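Local coordinates for protein beta sliding clamp (Borrelia burgdorferi, PDB 6DJ8) that probably encircles DNA as a ring-shaped head-to-tail homodimer, tethering DNA polymerases and other proteins to it and so making replication processive, at residues 27-32 with 227-231; 41-46 with 136-141; 62-68 with 253-259; 157-161 with 232-236. One frame throughout, in Å; residues are numbered along the deposited sequence. Where two conformers were deposited one is given.

Interaction 1 (27-32 with 227-231)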
loop_
_atom_site.group_PDB
_atom_site.type_symbol
_atom_site.label_atom_id
_atom_site.label_comp_id
_atom_site.label_asym_id
_atom_site.label_seq_id
_atom_site.Cartn_x
_atom_site.Cartn_y
_atom_site.Cartn_z
ATOM N N GLU A 27 -11.292 8.430 -13.764
ATOM C CA GLU A 27 -10.941 7.387 -12.803
ATOM C C GLU A 27 -12.005 6.299 -12.779
ATOM O O GLU A 27 -11.684 5.105 -12.806
ATOM C CB GLU A 27 -10.748 8.010 -11.413
ATOM C CG GLU A 27 -10.148 7.093 -10.360
ATOM C CD GLU A 27 -11.204 6.250 -9.666
ATOM O OE1 GLU A 27 -12.387 6.660 -9.657
ATOM O OE2 GLU A 27 -10.854 5.172 -9.142
ATOM N N LYS A 28 -13.279 6.698 -12.784
ATOM C CA LYS A 28 -14.369 5.727 -12.805
ATOM C C LYS A 28 -14.364 4.933 -14.099
ATOM O O LYS A 28 -14.361 3.698 -14.075
ATOM C CB LYS A 28 -15.710 6.450 -12.629
ATOM C CG LYS A 28 -15.934 6.964 -11.206
ATOM C CD LYS A 28 -17.115 7.904 -11.154
ATOM C CE LYS A 28 -17.279 8.496 -9.758
ATOM N NZ LYS A 28 -18.563 9.244 -9.608
ATOM N N ALA A 29 -14.314 5.629 -15.246
ATOM C CA ALA A 29 -14.446 4.952 -16.537
ATOM C C ALA A 29 -13.326 3.944 -16.746
ATOM O O ALA A 29 -13.552 2.849 -17.276
ATOM C CB ALA A 29 -14.460 5.975 -17.684
ATOM N N LYS A 30 -12.109 4.285 -16.333
ATOM C CA LYS A 30 -11.006 3.380 -16.607
ATOM C C LYS A 30 -10.978 2.212 -15.641
ATOM O O LYS A 30 -10.143 1.321 -15.794
ATOM C CB LYS A 30 -9.670 4.142 -16.581
ATOM C CG LYS A 30 -9.044 4.300 -15.224
ATOM C CD LYS A 30 -7.864 5.283 -15.290
ATOM C CE LYS A 30 -6.651 4.761 -14.525
ATOM N NZ LYS A 30 -6.955 4.421 -13.114
ATOM N N GLY A 31 -11.910 2.170 -14.688
ATOM C CA GLY A 31 -11.942 1.064 -13.754
ATOM C C GLY A 31 -12.081 -0.290 -14.418
ATOM O O GLY A 31 -11.544 -1.278 -13.919
ATOM N N ILE A 32 -12.738 -0.351 -15.579
ATOM C CA ILE A 32 -12.939 -1.634 -16.254
ATOM C C ILE A 32 -11.903 -1.877 -17.347
ATOM O O ILE A 32 -11.980 -2.888 -18.047
ATOM C CB ILE A 32 -14.356 -1.748 -16.831
ATOM C CG1 ILE A 32 -14.646 -0.566 -17.762
ATOM C CG2 ILE A 32 -15.375 -1.825 -15.688
ATOM C CD1 ILE A 32 -15.919 -0.747 -18.579
ATOM N N PHE A 227 -17.889 -3.168 -10.229
ATOM C CA PHE A 227 -17.741 -1.848 -10.850
ATOM C C PHE A 227 -18.771 -0.861 -10.304
ATOM O O PHE A 227 -18.438 0.262 -9.887
ATOM C CB PHE A 227 -17.905 -2.028 -12.361
ATOM C CG PHE A 227 -17.684 -0.798 -13.177
ATOM C CD1 PHE A 227 -16.635 0.068 -12.897
ATOM C CD2 PHE A 227 -18.480 -0.557 -14.287
ATOM C CE1 PHE A 227 -16.407 1.187 -13.694
ATOM C CE2 PHE A 227 -18.262 0.558 -15.090
ATOM C CZ PHE A 227 -17.223 1.430 -14.785
ATOM N N LEU A 228 -20.030 -1.297 -10.271
ATOM C CA LEU A 228 -21.151 -0.451 -9.891
ATOM C C LEU A 228 -21.020 0.071 -8.468
ATOM O O LEU A 228 -21.407 1.211 -8.182
ATOM C CB LEU A 228 -22.447 -1.260 -10.000
ATOM C CG LEU A 228 -23.063 -1.364 -11.385
ATOM C CD1 LEU A 228 -24.147 -2.405 -11.347
ATOM C CD2 LEU A 228 -23.628 -0.014 -11.714
ATOM N N LYS A 229 -20.551 -0.770 -7.548
ATOM C CA LYS A 229 -20.533 -0.325 -6.163
ATOM C C LYS A 229 -19.564 0.834 -5.971
ATOM O O LYS A 229 -19.762 1.644 -5.062
ATOM C CB LYS A 229 -20.234 -1.489 -5.210
ATOM C CG LYS A 229 -18.946 -2.262 -5.423
ATOM C CD LYS A 229 -18.869 -3.378 -4.388
ATOM C CE LYS A 229 -18.010 -4.552 -4.832
ATOM N NZ LYS A 229 -18.254 -5.751 -3.966
ATOM N N HIS A 230 -18.568 0.973 -6.844
ATOM C CA HIS A 230 -17.712 2.155 -6.867
ATOM C C HIS A 230 -18.402 3.362 -7.511
ATOM O O HIS A 230 -18.017 4.504 -7.231
ATOM C CB HIS A 230 -16.411 1.822 -7.609
ATOM C CG HIS A 230 -15.470 2.981 -7.757
ATOM N ND1 HIS A 230 -15.134 3.812 -6.708
ATOM C CD2 HIS A 230 -14.797 3.449 -8.836
ATOM C CE1 HIS A 230 -14.294 4.739 -7.133
ATOM N NE2 HIS A 230 -14.073 4.541 -8.420
ATOM N N LEU A 231 -19.409 3.145 -8.369
ATOM C CA LEU A 231 -20.026 4.258 -9.091
ATOM C C LEU A 231 -21.211 4.875 -8.364
ATOM O O LEU A 231 -21.438 6.084 -8.472
ATOM C CB LEU A 231 -20.517 3.796 -10.469
ATOM C CG LEU A 231 -19.487 3.224 -11.430
ATOM C CD1 LEU A 231 -20.165 2.769 -12.676
ATOM C CD2 LEU A 231 -18.483 4.296 -11.776
#
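The phenyl ring of Phe227 is enclosed on both faces. Ile32 sets CG2 over its centre, 3.4 Å from the ring centroid and only 7° off the ring normal, a well-formed CH-pi contact. On the opposite face lies CD1 of Leu231, one helical turn further along the same helix and displaced toward the rim. At the edge, near the ring plane, Lys28 O stands 3.3 Å from Phe227 CE1; this carbonyl also accepts the backbone N of Gly31. Phe227 projects from helix 223-231 into the turn after helix 19-29 because its chi1 of -176° swings CG to the side away from the backbone N.

The second flat group, the imidazole of His230, is met at its edge. His230 NE2 donates to the syn lone pair of Glu27 OE1 over 3.0 Å at 160°, with the acceptor in the ring plane and the carboxylate turned almost perpendicular to it. The extended chain of Lys28 passes Leu231 at a slant, its CB 3.6 Å from Leu231 CD2, while its NZ bonds Tyr254 OH.

Two helix ends from the N-terminal and central domains are thus joined by apolar packing around Phe227, beside a more exposed polar link. A carboxylate so close would tend to stabilise a protonated imidazole, although Lys28 NZ, 6.6 Å from His230 NE2, would oppose this in part.

Interaction 2 (41-46 with 136-141)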
loop_
_atom_site.group_PDB
_atom_site.type_symbol
_atom_site.label_atom_id
_atom_site.label_comp_id
_atom_site.label_asym_id
_atom_site.label_seq_id
_atom_site.Cartn_x
_atom_site.Cartn_y
_atom_site.Cartn_z
ATOM N N ILE A 41 -5.771 -0.066 -28.342
ATOM C CA ILE A 41 -7.051 0.632 -28.364
ATOM C C ILE A 41 -7.962 0.164 -27.239
ATOM O O ILE A 41 -8.859 0.910 -26.831
ATOM C CB ILE A 41 -7.769 0.480 -29.717
ATOM C CG1 ILE A 41 -8.138 -0.975 -29.984
ATOM C CG2 ILE A 41 -6.942 1.048 -30.862
ATOM C CD1 ILE A 41 -9.156 -1.112 -31.087
ATOM N N TRP A 42 -7.761 -1.052 -26.724
ATOM C CA TRP A 42 -8.558 -1.540 -25.604
ATOM C C TRP A 42 -8.018 -1.063 -24.264
ATOM O O TRP A 42 -8.592 -1.389 -23.219
ATOM C CB TRP A 42 -8.636 -3.066 -25.655
ATOM C CG TRP A 42 -9.135 -3.510 -26.985
ATOM C CD1 TRP A 42 -8.441 -4.205 -27.931
ATOM C CD2 TRP A 42 -10.430 -3.241 -27.552
ATOM N NE1 TRP A 42 -9.227 -4.404 -29.046
ATOM C CE2 TRP A 42 -10.451 -3.822 -28.838
ATOM C CE3 TRP A 42 -11.578 -2.579 -27.091
ATOM C CZ2 TRP A 42 -11.564 -3.756 -29.668
ATOM C CZ3 TRP A 42 -12.675 -2.507 -27.918
ATOM C CH2 TRP A 42 -12.665 -3.099 -29.193
ATOM N N SER A 43 -6.940 -0.289 -24.282
ATOM C CA SER A 43 -6.471 0.437 -23.114
ATOM C C SER A 43 -6.906 1.892 -23.151
ATOM O O SER A 43 -6.551 2.666 -22.253
ATOM C CB SER A 43 -4.949 0.334 -23.004
ATOM O OG SER A 43 -4.558 -1.000 -22.703
ATOM N N ALA A 44 -7.670 2.275 -24.167
ATOM C CA ALA A 44 -8.081 3.650 -24.375
ATOM C C ALA A 44 -9.505 3.864 -23.896
ATOM O O ALA A 44 -10.261 2.922 -23.660
ATOM C CB ALA A 44 -7.977 4.012 -25.856
ATOM N N LEU A 45 -9.879 5.129 -23.764
ATOM C CA LEU A 45 -11.288 5.469 -23.648
ATOM C C LEU A 45 -11.658 6.434 -24.769
ATOM O O LEU A 45 -10.794 7.057 -25.401
ATOM C CB LEU A 45 -11.604 6.056 -22.270
ATOM C CG LEU A 45 -10.733 7.191 -21.762
ATOM C CD1 LEU A 45 -11.186 8.466 -22.390
ATOM C CD2 LEU A 45 -10.788 7.300 -20.247
ATOM N N LEU A 46 -12.952 6.536 -25.033
ATOM C CA LEU A 46 -13.456 7.354 -26.124
ATOM C C LEU A 46 -14.199 8.519 -25.498
ATOM O O LEU A 46 -15.114 8.312 -24.701
ATOM C CB LEU A 46 -14.368 6.549 -27.052
ATOM C CG LEU A 46 -15.126 7.341 -28.119
ATOM C CD1 LEU A 46 -14.170 7.912 -29.134
ATOM C CD2 LEU A 46 -16.191 6.467 -28.827
ATOM N N GLU A 136 -9.167 4.561 -35.915
ATOM C CA GLU A 136 -9.263 3.605 -34.823
ATOM C C GLU A 136 -10.561 3.742 -34.041
ATOM O O GLU A 136 -10.929 2.812 -33.316
ATOM C CB GLU A 136 -8.067 3.758 -33.876
ATOM C CG GLU A 136 -6.732 3.237 -34.420
ATOM C CD GLU A 136 -6.697 1.716 -34.593
ATOM O OE1 GLU A 136 -7.618 1.014 -34.109
ATOM O OE2 GLU A 136 -5.725 1.216 -35.202
ATOM N N ILE A 137 -11.267 4.867 -34.172
ATOM C CA ILE A 137 -12.490 5.055 -33.397
ATOM C C ILE A 137 -13.551 4.059 -33.839
ATOM O O ILE A 137 -14.280 3.498 -33.011
ATOM C CB ILE A 137 -12.989 6.509 -33.493
ATOM C CG1 ILE A 137 -11.997 7.452 -32.805
ATOM C CG2 ILE A 137 -14.351 6.644 -32.831
ATOM C CD1 ILE A 137 -12.436 8.896 -32.782
ATOM N N GLU A 138 -13.658 3.825 -35.149
ATOM C CA GLU A 138 -14.636 2.862 -35.641
ATOM C C GLU A 138 -14.435 1.493 -35.002
ATOM O O GLU A 138 -15.411 0.800 -34.699
ATOM C CB GLU A 138 -14.545 2.761 -37.162
ATOM N N ASN A 139 -13.185 1.121 -34.726
ATOM C CA ASN A 139 -12.910 -0.170 -34.107
ATOM C C ASN A 139 -13.460 -0.251 -32.684
ATOM O O ASN A 139 -13.807 -1.343 -32.222
ATOM C CB ASN A 139 -11.403 -0.429 -34.092
ATOM C CG ASN A 139 -10.808 -0.549 -35.489
ATOM O OD1 ASN A 139 -11.516 -0.797 -36.467
ATOM N ND2 ASN A 139 -9.493 -0.366 -35.583
ATOM N N TYR A 140 -13.545 0.880 -31.976
ATOM C CA TYR A 140 -13.882 0.924 -30.553
ATOM C C TYR A 140 -15.351 1.218 -30.258
ATOM O O TYR A 140 -15.918 0.624 -29.335
ATOM C CB TYR A 140 -13.009 1.987 -29.854
ATOM C CG TYR A 140 -12.957 1.947 -28.332
ATOM C CD1 TYR A 140 -11.917 1.304 -27.675
ATOM C CD2 TYR A 140 -13.927 2.581 -27.550
ATOM C CE1 TYR A 140 -11.847 1.271 -26.274
ATOM C CE2 TYR A 140 -13.865 2.554 -26.135
ATOM C CZ TYR A 140 -12.820 1.894 -25.511
ATOM O OH TYR A 140 -12.721 1.853 -24.126
ATOM N N ASN A 141 -15.980 2.112 -31.020
ATOM C CA ASN A 141 -17.217 2.760 -30.589
ATOM C C ASN A 141 -18.362 1.771 -30.357
ATOM O O ASN A 141 -18.470 0.729 -31.012
ATOM C CB ASN A 141 -17.652 3.812 -31.615
ATOM C CG ASN A 141 -18.385 4.989 -30.977
ATOM O OD1 ASN A 141 -18.962 4.880 -29.889
ATOM N ND2 ASN A 141 -18.357 6.127 -31.660
#
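Tyr140 and Leu46 form the apolar centre, with the phenol ring of Tyr140 reaching back toward the strand because CG stands anti to the backbone N (chi1 -165°). Leu46 CB lies 4.0 Å from Tyr140 CD2, and the Leu46 branches diverge: CD1 goes across Ile137 CG2 at 3.9 Å, whereas CD2 presses on the amide of Asn141. Near the other side of the phenol, the six-membered ring of Trp42 lies at 25° to it, slid so far that they barely overlap; Trp42 CZ3 comes to 3.9 Å from Tyr140 CD1.

Polarity enters at the rim of the phenol. Ile41 O lies at the ring edge, 3.1 Å from Tyr140 CE1, and Tyr140 OH gives a weak bond of 2.7 Å to Ala44 O. Farther out, Ile41 CG2 sits against Glu136 OE1, an oxygen that Asn139 ND2 meets at 2.8 Å from above the carboxylate plane. Asn141 OD1 accepts from Lys57 NZ.

Within the N-terminal domain, the weakly bonded helical turn 136-140 crosses residues 44-46 at 88°, seated on that domain's part of the sheet. Strand 44-50 runs between 77-82 and 53-59, and Tyr140 touches Leu80 on one and Ser58 on the other.

Interaction 3 (62-68 with 253-259)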
loop_
_atom_site.group_PDB
_atom_site.type_symbol
_atom_site.label_atom_id
_atom_site.label_comp_id
_atom_site.label_asym_id
_atom_site.label_seq_id
_atom_site.Cartn_x
_atom_site.Cartn_y
_atom_site.Cartn_z
ATOM N N ASN A 62 -16.995 -6.458 -22.896
ATOM C CA ASN A 62 -18.213 -7.077 -22.371
ATOM C C ASN A 62 -19.066 -6.057 -21.637
ATOM O O ASN A 62 -20.245 -5.891 -21.965
ATOM C CB ASN A 62 -17.859 -8.248 -21.450
ATOM C CG ASN A 62 -19.061 -9.099 -21.102
ATOM O OD1 ASN A 62 -20.110 -8.589 -20.711
ATOM N ND2 ASN A 62 -18.916 -10.409 -21.261
ATOM N N ILE A 63 -18.502 -5.363 -20.659
ATOM C CA ILE A 63 -19.141 -4.230 -20.010
ATOM C C ILE A 63 -18.921 -3.006 -20.890
ATOM O O ILE A 63 -17.804 -2.770 -21.374
ATOM C CB ILE A 63 -18.545 -4.005 -18.610
ATOM C CG1 ILE A 63 -18.879 -5.188 -17.694
ATOM C CG2 ILE A 63 -19.039 -2.687 -18.035
ATOM C CD1 ILE A 63 -18.091 -5.234 -16.408
ATOM N N PHE A 64 -19.985 -2.240 -21.119
ATOM C CA PHE A 64 -19.933 -1.000 -21.886
ATOM C C PHE A 64 -20.399 0.113 -20.965
ATOM O O PHE A 64 -21.486 0.027 -20.382
ATOM C CB PHE A 64 -20.788 -1.095 -23.157
ATOM C CG PHE A 64 -20.189 -1.978 -24.191
ATOM C CD1 PHE A 64 -20.378 -3.339 -24.157
ATOM C CD2 PHE A 64 -19.356 -1.442 -25.167
ATOM C CE1 PHE A 64 -19.789 -4.152 -25.109
ATOM C CE2 PHE A 64 -18.763 -2.244 -26.115
ATOM C CZ PHE A 64 -18.986 -3.604 -26.088
ATOM N N PHE A 65 -19.565 1.129 -20.804
ATOM C CA PHE A 65 -19.786 2.172 -19.818
ATOM C C PHE A 65 -19.870 3.513 -20.521
ATOM O O PHE A 65 -19.111 3.779 -21.457
ATOM C CB PHE A 65 -18.649 2.193 -18.780
ATOM C CG PHE A 65 -18.659 3.402 -17.876
ATOM C CD1 PHE A 65 -19.390 3.391 -16.699
ATOM C CD2 PHE A 65 -17.914 4.538 -18.189
ATOM C CE1 PHE A 65 -19.408 4.484 -15.849
ATOM C CE2 PHE A 65 -17.923 5.649 -17.350
ATOM C CZ PHE A 65 -18.653 5.628 -16.180
ATOM N N GLU A 66 -20.774 4.364 -20.052
ATOM C CA GLU A 66 -20.886 5.698 -20.619
ATOM C C GLU A 66 -21.274 6.681 -19.522
ATOM O O GLU A 66 -22.187 6.410 -18.734
ATOM C CB GLU A 66 -21.912 5.685 -21.761
ATOM C CG GLU A 66 -22.581 6.997 -22.014
ATOM C CD GLU A 66 -23.394 6.999 -23.288
ATOM O OE1 GLU A 66 -24.156 7.967 -23.483
ATOM O OE2 GLU A 66 -23.287 6.030 -24.072
ATOM N N SER A 67 -20.570 7.809 -19.461
ATOM C CA SER A 67 -20.864 8.885 -18.524
ATOM C C SER A 67 -20.877 10.210 -19.275
ATOM O O SER A 67 -20.268 10.353 -20.340
ATOM C CB SER A 67 -19.846 8.963 -17.383
ATOM O OG SER A 67 -18.581 9.402 -17.853
ATOM N N THR A 68 -21.560 11.193 -18.694
ATOM C CA THR A 68 -21.691 12.496 -19.323
ATOM C C THR A 68 -21.504 13.587 -18.284
ATOM O O THR A 68 -21.977 13.465 -17.149
ATOM C CB THR A 68 -23.070 12.641 -20.002
ATOM O OG1 THR A 68 -23.180 13.945 -20.582
ATOM C CG2 THR A 68 -24.182 12.457 -18.994
ATOM N N ASN A 253 -25.494 10.260 -13.935
ATOM C CA ASN A 253 -25.012 10.568 -15.276
ATOM C C ASN A 253 -24.364 9.364 -15.953
ATOM O O ASN A 253 -23.513 9.537 -16.833
ATOM C CB ASN A 253 -24.053 11.765 -15.240
ATOM C CG ASN A 253 -22.884 11.569 -14.279
ATOM O OD1 ASN A 253 -23.027 10.987 -13.201
ATOM N ND2 ASN A 253 -21.714 12.066 -14.669
ATOM N N TYR A 254 -24.789 8.143 -15.595
ATOM C CA TYR A 254 -24.160 6.915 -16.056
ATOM C C TYR A 254 -25.142 6.001 -16.782
ATOM O O TYR A 254 -26.343 5.971 -16.488
ATOM C CB TYR A 254 -23.520 6.142 -14.888
ATOM C CG TYR A 254 -22.519 6.951 -14.106
ATOM C CD1 TYR A 254 -21.263 7.240 -14.639
ATOM C CD2 TYR A 254 -22.826 7.439 -12.842
ATOM C CE1 TYR A 254 -20.339 7.988 -13.933
ATOM C CE2 TYR A 254 -21.914 8.185 -12.128
ATOM C CZ TYR A 254 -20.670 8.462 -12.677
ATOM O OH TYR A 254 -19.780 9.223 -11.958
ATOM N N LYS A 255 -24.613 5.269 -17.761
ATOM C CA LYS A 255 -25.302 4.166 -18.410
ATOM C C LYS A 255 -24.277 3.063 -18.568
ATOM O O LYS A 255 -23.131 3.331 -18.935
ATOM C CB LYS A 255 -25.895 4.561 -19.768
ATOM C CG LYS A 255 -26.832 5.756 -19.722
ATOM C CD LYS A 255 -27.330 6.110 -21.127
ATOM C CE LYS A 255 -28.403 7.184 -21.084
ATOM N NZ LYS A 255 -28.796 7.629 -22.455
ATOM N N ILE A 256 -24.651 1.847 -18.201
ATOM C CA ILE A 256 -23.743 0.708 -18.215
ATOM C C ILE A 256 -24.515 -0.499 -18.711
ATOM O O ILE A 256 -25.694 -0.666 -18.380
ATOM C CB ILE A 256 -23.153 0.425 -16.814
ATOM C CG1 ILE A 256 -22.966 1.722 -16.036
ATOM C CG2 ILE A 256 -21.811 -0.307 -16.914
ATOM C CD1 ILE A 256 -22.568 1.506 -14.632
ATOM N N ALA A 257 -23.849 -1.355 -19.479
ATOM C CA ALA A 257 -24.476 -2.570 -19.971
ATOM C C ALA A 257 -23.435 -3.676 -20.050
ATOM O O ALA A 257 -22.231 -3.412 -20.148
ATOM C CB ALA A 257 -25.130 -2.357 -21.343
ATOM N N CYS A 258 -23.912 -4.924 -20.007
ATOM C CA CYS A 258 -23.040 -6.068 -20.237
ATOM C C CYS A 258 -23.888 -7.221 -20.746
ATOM O O CYS A 258 -25.118 -7.137 -20.777
ATOM C CB CYS A 258 -22.284 -6.458 -18.963
ATOM S SG CYS A 258 -23.324 -7.247 -17.665
ATOM N N SER A 259 -23.219 -8.294 -21.164
ATOM C CA SER A 259 -23.921 -9.475 -21.656
ATOM C C SER A 259 -24.267 -10.407 -20.509
ATOM O O SER A 259 -23.542 -10.496 -19.508
ATOM C CB SER A 259 -23.084 -10.245 -22.673
ATOM O OG SER A 259 -22.963 -9.516 -23.870
HETATM O O HOH W 1 -24.563 8.635 -19.400
#
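Phe65 and Tyr254 meet rim to rim on the tightly packed face of this antiparallel strand pair, Phe65 CZ lying 3.4 Å from Tyr254 CD1 with the ring planes at 37°. Ser67 brings CB to 3.5 Å from the same Tyr254 CD1, and Ile63 and Ile256 lie side by side, their CG2 methyls 3.8 Å apart. The backbone ladder beneath is regular: Phe64 pairs with Ala257 and Glu66 with Lys255 through two bonds each, beginning at 2.7 Å from Phe64 N to Ala257 O.

The face bearing Phe64, Glu66 and Lys255 is looser. Glu66 OE1 and Lys255 NZ remain 4.8 Å apart, a charge pair without direct contact, and water 1 donates to Asn253 O and, weakly, to Glu66 O. Side-chain amides close both ends. Asn62 OD1 accepts Ser259 N at 3.2 Å, while Asn253 ND2 donates at 2.9 Å to Thr68 O and also bonds Glu25.

Here two domains share one sheet: strand 64-70 carries strand 53-59 on its far side, and strand 254-259 carries strand 246-251. Helix 223-231 lies across the tight face, laying Leu231 on both Phe65 and Ile256, and Tyr254 OH reaches Lys28 and Glu25 of helix 19-29.

Interaction 4 (157-161 with 232-236); sequences QKSFK and MSGEG
Gln157 opens helix 157-167, and the loop 232-236 wraps round that helix start in the central domain, with an ST turn at its bend: Ser233 OG accepts Glu235 N at 3.2 Å. The first helical NH groups, which lack partners within the helix, are served by the loop. Gln157 N donates to Gly236 O over 2.9 Å and almost straight, at 172°. Lys158 N donates a hydrogen bond to water 2, which in turn donates to Gly234 O and Gly236 O, so one solvent molecule ties the helix end to two loop carbonyls.

The side chain of Gln157 works in the reverse sense. Extended beyond CG, it carries OE1 into the bend, where Gly234 N and Ser233 OG both donate, each over 3.2 Å and both from the same face, above the carbonyl plane. Its NE2 is held by Asp252 and by the carbonyl of Met237, which fixes the amide's rotation. Ser233 OG is consequently donor to the glutamine and acceptor in its own turn.

Beneath this polar layer Met232 slides past Lys161 with little slack, its CE 3.4 Å from Lys161 CG. At the inner end a Met-aromatic contact places Met232 SD 3.5 Å from Phe160 CD2, oblique to the ring.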
loop_
_atom_site.group_PDB
_atom_site.type_symbol
_atom_site.label_atom_id
_atom_site.label_comp_id
_atom_site.label_asym_id
_atom_site.label_seq_id
_atom_site.Cartn_x
_atom_site.Cartn_y
_atom_site.Cartn_z
ATOM N N GLN A 157 -30.729 3.686 -4.852
ATOM C CA GLN A 157 -29.316 3.379 -4.974
ATOM C C GLN A 157 -28.785 2.776 -3.680
ATOM O O GLN A 157 -28.066 1.768 -3.702
ATOM C CB GLN A 157 -28.551 4.645 -5.342
ATOM C CG GLN A 157 -28.563 4.934 -6.818
ATOM C CD GLN A 157 -27.664 6.090 -7.148
ATOM O OE1 GLN A 157 -26.538 6.150 -6.687
ATOM N NE2 GLN A 157 -28.166 7.024 -7.938
ATOM N N LYS A 158 -29.154 3.368 -2.540
ATOM C CA LYS A 158 -28.668 2.885 -1.252
ATOM C C LYS A 158 -28.999 1.408 -1.048
ATOM O O LYS A 158 -28.148 0.626 -0.612
ATOM C CB LYS A 158 -29.264 3.741 -0.134
ATOM C CG LYS A 158 -28.961 3.257 1.270
ATOM C CD LYS A 158 -29.163 4.375 2.294
ATOM C CE LYS A 158 -29.544 3.836 3.669
ATOM N NZ LYS A 158 -30.905 3.212 3.661
ATOM N N SER A 159 -30.221 0.996 -1.390
ATOM C CA SER A 159 -30.580 -0.410 -1.239
ATOM C C SER A 159 -29.757 -1.287 -2.174
ATOM O O SER A 159 -29.215 -2.318 -1.758
ATOM C CB SER A 159 -32.081 -0.595 -1.487
ATOM O OG SER A 159 -32.798 0.301 -0.656
ATOM N N PHE A 160 -29.644 -0.883 -3.446
ATOM C CA PHE A 160 -28.905 -1.676 -4.422
ATOM C C PHE A 160 -27.455 -1.856 -4.001
ATOM O O PHE A 160 -26.874 -2.931 -4.196
ATOM C CB PHE A 160 -28.967 -0.993 -5.789
ATOM C CG PHE A 160 -28.479 -1.843 -6.932
ATOM C CD1 PHE A 160 -28.569 -3.221 -6.890
ATOM C CD2 PHE A 160 -27.947 -1.253 -8.066
ATOM C CE1 PHE A 160 -28.126 -3.995 -7.957
ATOM C CE2 PHE A 160 -27.509 -2.029 -9.127
ATOM C CZ PHE A 160 -27.608 -3.404 -9.069
ATOM N N LYS A 161 -26.843 -0.800 -3.451
ATOM C CA LYS A 161 -25.471 -0.914 -2.956
ATOM C C LYS A 161 -25.374 -1.951 -1.846
ATOM O O LYS A 161 -24.436 -2.761 -1.816
ATOM C CB LYS A 161 -24.978 0.430 -2.409
ATOM C CG LYS A 161 -24.529 1.423 -3.439
ATOM C CD LYS A 161 -23.863 2.625 -2.778
ATOM C CE LYS A 161 -22.751 2.174 -1.851
ATOM N NZ LYS A 161 -21.582 3.087 -1.932
ATOM N N MET A 232 -21.962 4.086 -7.615
ATOM C CA MET A 232 -23.235 4.556 -7.092
ATOM C C MET A 232 -23.043 5.378 -5.827
ATOM O O MET A 232 -22.450 4.910 -4.847
ATOM C CB MET A 232 -24.166 3.382 -6.843
ATOM C CG MET A 232 -24.892 2.965 -8.097
ATOM S SD MET A 232 -25.963 1.579 -7.771
ATOM C CE MET A 232 -26.459 1.988 -6.161
ATOM N N SER A 233 -23.580 6.599 -5.856
ATOM C CA SER A 233 -23.454 7.517 -4.733
ATOM C C SER A 233 -24.211 7.031 -3.505
ATOM O O SER A 233 -23.801 7.318 -2.376
ATOM C CB SER A 233 -23.961 8.896 -5.156
ATOM O OG SER A 233 -25.360 8.869 -5.413
ATOM N N GLY A 234 -25.304 6.297 -3.694
ATOM C CA GLY A 234 -26.155 5.913 -2.590
ATOM C C GLY A 234 -27.355 6.818 -2.401
ATOM O O GLY A 234 -28.228 6.503 -1.585
ATOM N N GLU A 235 -27.401 7.944 -3.106
ATOM C CA GLU A 235 -28.527 8.862 -3.096
ATOM C C GLU A 235 -29.212 8.821 -4.454
ATOM O O GLU A 235 -28.548 8.788 -5.494
ATOM C CB GLU A 235 -28.071 10.287 -2.784
ATOM C CG GLU A 235 -29.019 11.368 -3.287
ATOM C CD GLU A 235 -28.562 12.765 -2.908
ATOM O OE1 GLU A 235 -27.551 12.874 -2.182
ATOM O OE2 GLU A 235 -29.211 13.748 -3.331
ATOM N N GLY A 236 -30.530 8.791 -4.443
ATOM C CA GLY A 236 -31.283 8.790 -5.677
ATOM C C GLY A 236 -31.665 7.382 -6.082
ATOM O O GLY A 236 -31.424 6.406 -5.367
HETATM O O HOH W 2 -30.639 5.571 -2.655
#

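Interactions 1 and 3 are two layers of one junction between the N-terminal and central domains, their centres 10 Å apart: a shared sheet, with helices 19-29 and 223-231 meeting over it. They touch through Lys28 with Tyr254 and Phe227 with Phe65, and alternate along the chain. Interaction 2, in the N-terminal domain on the same sheet, is nested in the loop closed by interaction 1, its centre 15 Å from that of interaction 3. Interaction 4, in the central domain, is nested within interaction 3 and crosses interaction 1, touching it through Phe160 on Leu228. Interactions 2 and 4 each stay within one domain; 1 and 3 bridge two, consistent with a continuous arc of the ring around DNA.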